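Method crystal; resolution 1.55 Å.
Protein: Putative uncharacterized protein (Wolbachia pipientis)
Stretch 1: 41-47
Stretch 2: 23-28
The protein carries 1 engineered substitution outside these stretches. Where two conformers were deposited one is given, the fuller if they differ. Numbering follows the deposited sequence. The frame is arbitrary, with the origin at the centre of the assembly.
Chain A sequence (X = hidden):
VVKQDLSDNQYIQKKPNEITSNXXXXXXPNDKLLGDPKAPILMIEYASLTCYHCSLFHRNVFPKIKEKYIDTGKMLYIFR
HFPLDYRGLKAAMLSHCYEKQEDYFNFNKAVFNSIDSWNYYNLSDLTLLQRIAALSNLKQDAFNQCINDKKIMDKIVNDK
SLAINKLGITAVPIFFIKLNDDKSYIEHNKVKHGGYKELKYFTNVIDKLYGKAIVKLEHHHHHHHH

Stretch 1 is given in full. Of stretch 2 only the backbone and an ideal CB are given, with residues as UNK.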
# COMPACT_ATOMS: atom_id res chain seq x y z
N ILE A 41 8.83 0.58 -14.00
CA ILE A 41 7.56 1.21 -13.66
C ILE A 41 7.39 1.30 -12.15
O ILE A 41 7.90 0.45 -11.41
CB ILE A 41 6.36 0.43 -14.27
CG1 ILE A 41 6.53 0.33 -15.79
CG2 ILE A 41 5.03 1.07 -13.89
CD1 ILE A 41 6.73 1.67 -16.48
N LEU A 42 6.70 2.33 -11.69
CA LEU A 42 6.43 2.54 -10.28
C LEU A 42 4.93 2.61 -10.02
O LEU A 42 4.21 3.33 -10.72
CB LEU A 42 7.07 3.85 -9.81
CG LEU A 42 6.64 4.34 -8.42
CD1 LEU A 42 6.99 3.31 -7.36
CD2 LEU A 42 7.28 5.69 -8.10
N MET A 43 4.45 1.87 -9.03
CA MET A 43 3.08 2.00 -8.55
C MET A 43 3.09 2.37 -7.07
O MET A 43 3.70 1.68 -6.26
CB MET A 43 2.28 0.71 -8.74
CG MET A 43 0.96 0.69 -7.96
SD MET A 43 0.04 -0.85 -8.13
CE MET A 43 -0.51 -0.73 -9.82
N ILE A 44 2.42 3.47 -6.74
CA ILE A 44 2.19 3.85 -5.35
C ILE A 44 0.71 3.70 -5.09
O ILE A 44 -0.11 4.23 -5.82
CB ILE A 44 2.62 5.31 -5.09
CG1 ILE A 44 4.12 5.47 -5.31
CG2 ILE A 44 2.21 5.75 -3.67
CD1 ILE A 44 4.59 6.92 -5.36
N GLU A 45 0.36 2.94 -4.05
CA GLU A 45 -1.02 2.75 -3.68
C GLU A 45 -1.27 3.32 -2.29
O GLU A 45 -0.52 3.04 -1.36
CB GLU A 45 -1.38 1.25 -3.67
CG GLU A 45 -2.78 0.99 -3.12
CD GLU A 45 -3.13 -0.49 -3.01
OE1 GLU A 45 -2.34 -1.35 -3.46
OE2 GLU A 45 -4.21 -0.80 -2.47
N TYR A 46 -2.32 4.13 -2.16
CA TYR A 46 -2.84 4.51 -0.85
C TYR A 46 -4.15 3.77 -0.60
O TYR A 46 -5.06 3.82 -1.43
CB TYR A 46 -3.11 6.01 -0.78
CG TYR A 46 -1.89 6.89 -0.69
CD1 TYR A 46 -1.37 7.27 0.55
CD2 TYR A 46 -1.26 7.36 -1.84
CE1 TYR A 46 -0.25 8.09 0.63
CE2 TYR A 46 -0.14 8.17 -1.77
CZ TYR A 46 0.36 8.54 -0.53
OH TYR A 46 1.45 9.35 -0.46
N ALA A 47 -4.26 3.10 0.54
CA ALA A 47 -5.49 2.40 0.87
C ALA A 47 -5.66 2.23 2.37
O ALA A 47 -4.68 2.22 3.10
CB ALA A 47 -5.54 1.04 0.17
N UNK A 23 7.52 15.37 -5.50
CA UNK A 23 8.49 14.74 -4.61
C UNK A 23 7.86 13.63 -3.78
O UNK A 23 8.54 12.74 -3.29
CB UNK A 23 9.12 15.79 -3.69
N UNK A 24 6.54 13.69 -3.65
CA UNK A 24 5.80 12.67 -2.91
C UNK A 24 5.58 11.42 -3.76
O UNK A 24 5.44 10.31 -3.23
CB UNK A 24 4.46 13.23 -2.44
N UNK A 25 5.57 11.60 -5.08
CA UNK A 25 5.34 10.49 -6.00
C UNK A 25 6.63 9.83 -6.47
O UNK A 25 6.77 9.47 -7.64
CB UNK A 25 4.55 10.98 -7.21
N UNK A 26 7.57 9.67 -5.55
CA UNK A 26 8.78 8.91 -5.80
C UNK A 26 9.07 8.07 -4.56
O UNK A 26 8.50 8.32 -3.50
CB UNK A 26 9.96 9.83 -6.14
N UNK A 27 9.94 7.06 -4.70
CA UNK A 27 10.29 6.24 -3.54
C UNK A 27 10.97 7.08 -2.46
O UNK A 27 12.00 7.71 -2.72
CB UNK A 27 11.20 5.09 -3.96
N UNK A 28 10.37 7.11 -1.27
CA UNK A 28 10.90 7.88 -0.15
C UNK A 28 11.77 7.01 0.75
O UNK A 28 11.65 5.78 0.73
CB UNK A 28 9.76 8.50 0.66

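Stretch 1 is a strand whose alternate residues Leu42, Ile44 and Tyr46 point toward stretch 2. They offer two aliphatic tips and the hydroxyl end of a ring. No hydrogen bond joins the two stretches, so the fit rests on shape and apolar contact.

Position 23 is helical, and nothing of stretch 1 lies within 5.5 Å of its ideal CB. Stretch 1 sets no demand here, and many residues would suit, polar ones included. The deposited residue is Glu23. Its side chain stays out of reach, and OE1 is hydrogen-bonded elsewhere in the structure.

Position 24 is still helical, with phi/psi of -80/-26. CA-to-CB points sideways, and the ideal CB is 5.3 Å from Tyr46 OH. A medium or long side chain could turn back to the tyrosine; an aliphatic one would pack there, and a polar one might reach the hydroxyl. The residue is Leu24, chi1 t and chi2 p. Its CG lies 3.9 Å from Tyr46 OH, a packing contact. The hydroxyl finds its hydrogen bond elsewhere.

Position 25 is the first to leave helical phi/psi, with a psi of 40°. CA-to-CB is again sideways, but the ideal CB is only 4.5 Å from Ile44 CD1. The methyl tip favours an apolar partner: leucine, isoleucine, valine or methionine are all plausible. The residue is Leu25, chi1 m and chi2 t. Its end comes nearer, and CD2 packs 4.0 Å from Ile44 CD1. The backbone is closer still, with Leu25 CA 3.7 Å from Ile44 CD1. Leu25 O also lies 3.8 Å from Leu42 CD2.

Position 26 is extended, at -138/164, and its CA-to-CB bond points away. The side chain is therefore little constrained by stretch 1, and many types would fit. The residue is Leu26, and its contacts within 4.5 Å are made by the backbone: CA is 4.2 Å from Leu42 CD2, and N is 4.1 Å from Ile44 CD1.

Position 27 has phi/psi of -63/121, which proline accepts readily, though other residues do too. CA-to-CB is sideways, and the ideal CB has no neighbour in stretch 1 within 5.5 Å. A ring closing back onto the backbone N could still approach Leu42. The residue is Pro27. Its ring does so, placing CD 4.0 Å from Leu42 CD2.

Position 28 is extended and has no close neighbour around its ideal CB. The residue is Leu28; its end comes nearer but makes no contact.

Stretch 2, residues 23-28: ELLLPL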
# COMPACT_ATOMS: atom_id res chain seq x y z
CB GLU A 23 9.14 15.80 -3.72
CG GLU A 23 10.03 16.78 -4.49
CD GLU A 23 10.29 18.06 -3.73
OE1 GLU A 23 9.59 18.32 -2.74
OE2 GLU A 23 11.21 18.81 -4.14
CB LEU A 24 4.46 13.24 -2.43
CG LEU A 24 3.71 12.44 -1.37
CD1 LEU A 24 4.66 11.99 -0.28
CD2 LEU A 24 2.58 13.27 -0.79
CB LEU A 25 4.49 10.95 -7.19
CG LEU A 25 3.05 11.32 -6.83
CD1 LEU A 25 2.23 11.57 -8.10
CD2 LEU A 25 2.39 10.23 -5.97
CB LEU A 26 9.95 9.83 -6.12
CG LEU A 26 10.25 10.99 -5.17
CD1 LEU A 26 10.88 10.50 -3.88
CD2 LEU A 26 11.15 12.02 -5.85
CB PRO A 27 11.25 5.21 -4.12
CG PRO A 27 10.91 5.15 -5.57
CD PRO A 27 10.56 6.56 -5.93
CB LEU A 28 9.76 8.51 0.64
CG LEU A 28 8.83 9.44 -0.16
CD1 LEU A 28 7.58 9.76 0.63
CD2 LEU A 28 9.55 10.72 -0.57
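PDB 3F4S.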